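Local coordinates for protein sorbitol-6-phosphate dehydrogenase (Erwinia amylovora CFBP1430, PDB 5O3Z) that probably interconverts sorbitol 6-phosphate and fructose 6-phosphate with a nicotinamide cofactor, as a member of the short-chain dehydrogenase/reductase family, at residues V10-G15 / F62-T67; T107-S112 / Y158-F163. One frame throughout, in Å; residues are numbered along the deposited sequence.

Interaction 1 (V10-G15 / F62-T67)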
loop_
_atom_site.group_PDB
_atom_site.type_symbol
_atom_site.label_atom_id
_atom_site.label_comp_id
_atom_site.label_asym_id
_atom_site.label_seq_id
_atom_site.Cartn_x
_atom_site.Cartn_y
_atom_site.Cartn_z
ATOM N N VAL A 10 21.753 19.977 7.919
ATOM C CA VAL A 10 20.975 21.218 7.612
ATOM C C VAL A 10 19.525 20.956 7.962
ATOM O O VAL A 10 18.907 20.020 7.404
ATOM C CB VAL A 10 21.101 21.542 6.104
ATOM C CG1 VAL A 10 20.481 22.896 5.801
ATOM C CG2 VAL A 10 22.561 21.490 5.663
ATOM N N VAL A 11 18.923 21.770 8.813
ATOM C CA VAL A 11 17.510 21.651 9.123
ATOM C C VAL A 11 16.736 22.903 8.642
ATOM O O VAL A 11 16.919 24.018 9.180
ATOM C CB VAL A 11 17.280 21.493 10.612
ATOM C CG1 VAL A 11 15.813 21.254 10.940
ATOM C CG2 VAL A 11 18.103 20.348 11.170
ATOM N N ILE A 12 15.856 22.702 7.646
ATOM C CA ILE A 12 14.993 23.746 7.089
ATOM C C ILE A 12 13.770 23.765 7.973
ATOM O O ILE A 12 13.063 22.691 8.145
ATOM C CB ILE A 12 14.526 23.433 5.643
ATOM C CG1 ILE A 12 15.628 22.860 4.753
ATOM C CG2 ILE A 12 13.841 24.626 4.960
ATOM C CD1 ILE A 12 16.819 23.743 4.509
ATOM N N GLY A 13 13.462 24.937 8.496
ATOM C CA GLY A 13 12.375 25.104 9.498
ATOM C C GLY A 13 12.867 24.807 10.909
ATOM O O GLY A 13 12.068 24.605 11.803
ATOM N N GLY A 14 14.190 24.876 11.094
ATOM C CA GLY A 14 14.849 24.673 12.361
ATOM C C GLY A 14 14.640 25.654 13.489
ATOM O O GLY A 14 15.049 25.381 14.621
ATOM N N GLY A 15 13.933 26.745 13.255
ATOM C CA GLY A 15 13.943 27.830 14.204
ATOM C C GLY A 15 12.919 27.808 15.287
ATOM O O GLY A 15 12.938 28.641 16.176
ATOM N N PHE A 62 20.812 30.480 9.678
ATOM C CA PHE A 62 20.699 31.011 8.296
ATOM C C PHE A 62 19.249 31.358 8.017
ATOM O O PHE A 62 18.370 30.721 8.557
ATOM C CB PHE A 62 21.110 29.989 7.276
ATOM C CG PHE A 62 22.532 29.545 7.396
ATOM C CD1 PHE A 62 22.886 28.622 8.380
ATOM C CD2 PHE A 62 23.506 29.974 6.510
ATOM C CE1 PHE A 62 24.169 28.171 8.485
ATOM C CE2 PHE A 62 24.819 29.557 6.649
ATOM C CZ PHE A 62 25.145 28.631 7.618
ATOM N N LYS A 63 19.018 32.413 7.216
ATOM C CA LYS A 63 17.712 32.767 6.731
ATOM C C LYS A 63 17.443 31.969 5.459
ATOM O O LYS A 63 18.299 31.834 4.588
ATOM C CB LYS A 63 17.646 34.269 6.402
ATOM C CG LYS A 63 16.259 34.883 6.525
ATOM C CD LYS A 63 15.562 34.997 5.183
ATOM C CE LYS A 63 14.427 36.028 5.216
ATOM N NZ LYS A 63 13.109 35.411 5.578
ATOM N N VAL A 64 16.243 31.417 5.368
ATOM C CA VAL A 64 15.799 30.853 4.058
ATOM C C VAL A 64 14.265 30.886 3.915
ATOM O O VAL A 64 13.517 30.752 4.887
ATOM C CB VAL A 64 16.349 29.430 3.772
ATOM C CG1 VAL A 64 15.722 28.392 4.726
ATOM C CG2 VAL A 64 16.105 29.067 2.313
ATOM N N ASP A 65 13.846 31.161 2.666
ATOM C CA ASP A 65 12.476 31.042 2.247
ATOM C C ASP A 65 12.543 29.856 1.348
ATOM O O ASP A 65 13.060 29.966 0.202
ATOM C CB ASP A 65 12.030 32.312 1.475
ATOM C CG ASP A 65 10.655 32.157 0.827
ATOM O OD1 ASP A 65 9.942 31.156 1.068
ATOM O OD2 ASP A 65 10.247 33.059 0.097
ATOM N N ALA A 66 12.089 28.705 1.847
ATOM C CA ALA A 66 12.295 27.490 1.063
ATOM C C ALA A 66 11.471 27.508 -0.250
ATOM O O ALA A 66 11.817 26.819 -1.170
ATOM C CB ALA A 66 12.049 26.197 1.874
ATOM N N THR A 67 10.481 28.367 -0.354
ATOM C CA THR A 67 9.634 28.453 -1.546
ATOM C C THR A 67 10.289 29.285 -2.642
ATOM O O THR A 67 9.815 29.286 -3.778
ATOM C CB THR A 67 8.251 29.090 -1.230
ATOM O OG1 THR A 67 8.415 30.466 -0.942
ATOM C CG2 THR A 67 7.544 28.426 -0.020
#

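Interaction 2 (T107-S112 / Y158-F163)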
loop_
_atom_site.group_PDB
_atom_site.type_symbol
_atom_site.label_atom_id
_atom_site.label_comp_id
_atom_site.label_asym_id
_atom_site.label_seq_id
_atom_site.Cartn_x
_atom_site.Cartn_y
_atom_site.Cartn_z
ATOM N N THR A 107 -5.613 29.968 -3.194
ATOM C CA THR A 107 -4.412 30.533 -2.573
ATOM C C THR A 107 -3.804 29.584 -1.571
ATOM O O THR A 107 -2.585 29.376 -1.598
ATOM C CB THR A 107 -4.661 31.893 -1.856
ATOM O OG1 THR A 107 -5.876 31.844 -1.095
ATOM C CG2 THR A 107 -4.656 33.017 -2.894
ATOM N N ASP A 108 -4.656 28.969 -0.759
ATOM C CA ASP A 108 -4.200 28.009 0.282
ATOM C C ASP A 108 -3.704 26.720 -0.326
ATOM O O ASP A 108 -2.707 26.151 0.132
ATOM C CB ASP A 108 -5.311 27.635 1.251
ATOM C CG ASP A 108 -5.678 28.746 2.208
ATOM O OD1 ASP A 108 -4.857 29.640 2.486
ATOM O OD2 ASP A 108 -6.805 28.712 2.682
ATOM N N PHE A 109 -4.395 26.237 -1.368
ATOM C CA PHE A 109 -4.017 25.000 -2.014
ATOM C C PHE A 109 -2.650 25.224 -2.608
ATOM O O PHE A 109 -1.716 24.449 -2.443
ATOM C CB PHE A 109 -5.004 24.655 -3.122
ATOM C CG PHE A 109 -4.746 23.305 -3.723
ATOM C CD1 PHE A 109 -5.220 22.186 -3.074
ATOM C CD2 PHE A 109 -4.032 23.169 -4.887
ATOM C CE1 PHE A 109 -5.032 20.943 -3.635
ATOM C CE2 PHE A 109 -3.773 21.941 -5.399
ATOM C CZ PHE A 109 -4.253 20.830 -4.760
ATOM N N ASP A 110 -2.521 26.343 -3.302
ATOM C CA ASP A 110 -1.237 26.743 -3.844
ATOM C C ASP A 110 -0.108 26.881 -2.824
ATOM O O ASP A 110 1.006 26.410 -3.094
ATOM C CB ASP A 110 -1.343 28.059 -4.626
ATOM C CG ASP A 110 -1.514 27.834 -6.127
ATOM O OD1 ASP A 110 -0.712 27.083 -6.751
ATOM O OD2 ASP A 110 -2.463 28.421 -6.681
ATOM N N LEU A 111 -0.385 27.569 -1.712
ATOM C CA LEU A 111 0.599 27.744 -0.649
ATOM C C LEU A 111 1.013 26.378 -0.089
ATOM O O LEU A 111 2.172 26.038 -0.026
ATOM C CB LEU A 111 0.003 28.635 0.444
ATOM C CG LEU A 111 0.962 29.202 1.515
ATOM C CD1 LEU A 111 2.133 30.009 0.939
ATOM C CD2 LEU A 111 0.122 30.053 2.466
ATOM N N SER A 112 0.030 25.550 0.231
ATOM C CA SER A 112 0.369 24.160 0.637
ATOM C C SER A 112 1.368 23.505 -0.288
ATOM O O SER A 112 2.370 22.946 0.192
ATOM C CB SER A 112 -0.877 23.280 0.811
ATOM O OG SER A 112 -0.440 21.973 1.263
ATOM N N TYR A 158 -3.414 20.013 2.038
ATOM C CA TYR A 158 -2.466 19.287 2.859
ATOM C C TYR A 158 -2.220 17.827 2.369
ATOM O O TYR A 158 -1.104 17.464 2.177
ATOM C CB TYR A 158 -2.895 19.380 4.327
ATOM C CG TYR A 158 -1.799 18.997 5.340
ATOM C CD1 TYR A 158 -0.655 19.787 5.490
ATOM C CD2 TYR A 158 -1.925 17.847 6.152
ATOM C CE1 TYR A 158 0.330 19.464 6.427
ATOM C CE2 TYR A 158 -0.934 17.502 7.091
ATOM C CZ TYR A 158 0.187 18.330 7.234
ATOM O OH TYR A 158 1.204 18.030 8.124
ATOM N N SER A 159 -3.253 17.032 2.103
ATOM C CA SER A 159 -3.037 15.668 1.604
ATOM C C SER A 159 -2.377 15.577 0.231
ATOM O O SER A 159 -1.485 14.791 0.021
ATOM C CB SER A 159 -4.322 14.869 1.611
ATOM O OG SER A 159 -4.651 14.490 2.955
ATOM N N ALA A 160 -2.826 16.403 -0.687
ATOM C CA ALA A 160 -2.244 16.478 -2.001
ATOM C C ALA A 160 -0.705 16.692 -1.909
ATOM O O ALA A 160 0.103 16.010 -2.560
ATOM C CB ALA A 160 -2.929 17.604 -2.783
ATOM N N ALA A 161 -0.314 17.630 -1.054
ATOM C CA ALA A 161 1.064 18.026 -0.976
ATOM C C ALA A 161 1.893 16.994 -0.235
ATOM O O ALA A 161 2.975 16.757 -0.620
ATOM C CB ALA A 161 1.151 19.352 -0.257
ATOM N N LYS A 162 1.327 16.372 0.821
ATOM C CA LYS A 162 2.015 15.370 1.608
ATOM C C LYS A 162 2.120 14.066 0.864
ATOM O O LYS A 162 3.168 13.483 0.852
ATOM C CB LYS A 162 1.343 15.145 2.966
ATOM C CG LYS A 162 1.507 16.296 3.971
ATOM C CD LYS A 162 2.966 16.663 4.240
ATOM C CE LYS A 162 3.089 17.906 5.138
ATOM N NZ LYS A 162 4.498 18.120 5.601
ATOM N N PHE A 163 1.061 13.621 0.199
ATOM C CA PHE A 163 1.259 12.497 -0.752
ATOM C C PHE A 163 2.328 12.800 -1.816
ATOM O O PHE A 163 3.245 12.001 -2.134
ATOM C CB PHE A 163 -0.081 12.229 -1.465
ATOM C CG PHE A 163 -0.969 11.220 -0.781
ATOM C CD1 PHE A 163 -1.622 11.526 0.405
ATOM C CD2 PHE A 163 -1.194 10.007 -1.344
ATOM C CE1 PHE A 163 -2.436 10.597 1.028
ATOM C CE2 PHE A 163 -2.033 9.081 -0.733
ATOM C CZ PHE A 163 -2.697 9.397 0.409
#

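Interaction 1 (V10-G15 / F62-T67)
Ile12 meets Val64 and Ala66 through one methyl group. From CB its side chain forks: CG2 stands anti to the backbone N and carries the contact, lying 3.9 Å from Ala66 CB and 4.2 Å from Val64 CG1. The CG1 branch, anti to the carbonyl carbon, leads to Ile12 CD1, 4.8 Å from Val64 CG1, a looser approach. The contact is small and wholly apolar.

Ala66 sits in the middle of an Asx turn, in which Asp65 OD1 accepts from Thr67 OG1 at 2.6 Å and from Thr67 N at 3.2 Å, both reaching it from the same face of the carboxylate. On the other side, Val11 to Gly14 form a type II turn, with Gly13 at positive phi (84°), at the start of a glycine-rich segment that resembles the nucleotide-binding loop of the Rossmann fold.

Strands 8-12 and 59-63 are not sheet neighbours: strand 32-37 runs between them, and the contact is made beyond the end of strand 59-63, where Val64 and Ala66 turn their CB atoms toward Ile12. Leu75 of helix 69-83, Cys123 of helix 106-133 and Leu89 of strand 88-91 also touch Ile12, while Tyr91 touches both Ile12 and Ala66.

Interaction 2 (T107-S112 / Y158-F163)
Ser112 and Phe109 of helix 106-133 pack on helix 156-176, where Tyr158 and Lys162 match the YxxxK motif of short-chain dehydrogenases. The two segments run nearly parallel, their axes crossing at -19° and approaching to 9.2 Å, a spacing allowed by the small residues between them.

The apolar part joins Phe109 to Ala160. With CG anti to the backbone N (chi1 -174°), the far end of the phenyl ring comes close to the second helix, although the first side-chain bond does not point there. The ring meets the Ala160 methyl obliquely, CE1 and CZ of Phe109 both standing 4.0 Å from CB of Ala160. The same ring stacks on Phe121 of the second subunit, so the helix pair also belongs to a subunit interface, as is common for these two helices in the family.

Ser112 brings a hydroxyl to the interface, its first side-chain bond pointing toward the other helix. Its OG touches Ala161 CB at 3.4 Å and approaches Tyr158 N at 3.6 Å without bonding to it; a weak hydrogen bond to the carbonyl of Gly157 gives the hydroxyl a partner. Ser112 O accepts a hydrogen bond from Asn116 ND2, one turn further along the helix, and Asn116 OD1 has a weak bond to Lys162 NZ. Asn116, Tyr158 and Lys162 probably belong to the Asn-Ser-Tyr-Lys tetrad of the family.

The first side-chain bond of Tyr158 points away from helix 106-133, and within its own helix Lys162 CG lies over the centre of the Tyr158 ring, 4.0 Å above its plane.

From the N terminus the chain first runs through strand 8-12, helix 17-28, strand 32-37 and helix 40-54 before strand 59-63 leads into the return contact of interaction 1, which closes this beta-alpha-beta-alpha-beta half at the C-terminal ends of its strands. Interaction 2 opens later: the chain leaves its first segment along helix 106-133, passes through strand 139-145, a member of the sheet, and reaches helix 156-176, which lies beside helix 106-133. The two loops are in series, neither nesting nor crossing, with centres 19 Å apart. Helix 106-133 connects them, since Ile12 and Thr67 touch it further along, whereas its early turns pair with helix 156-176.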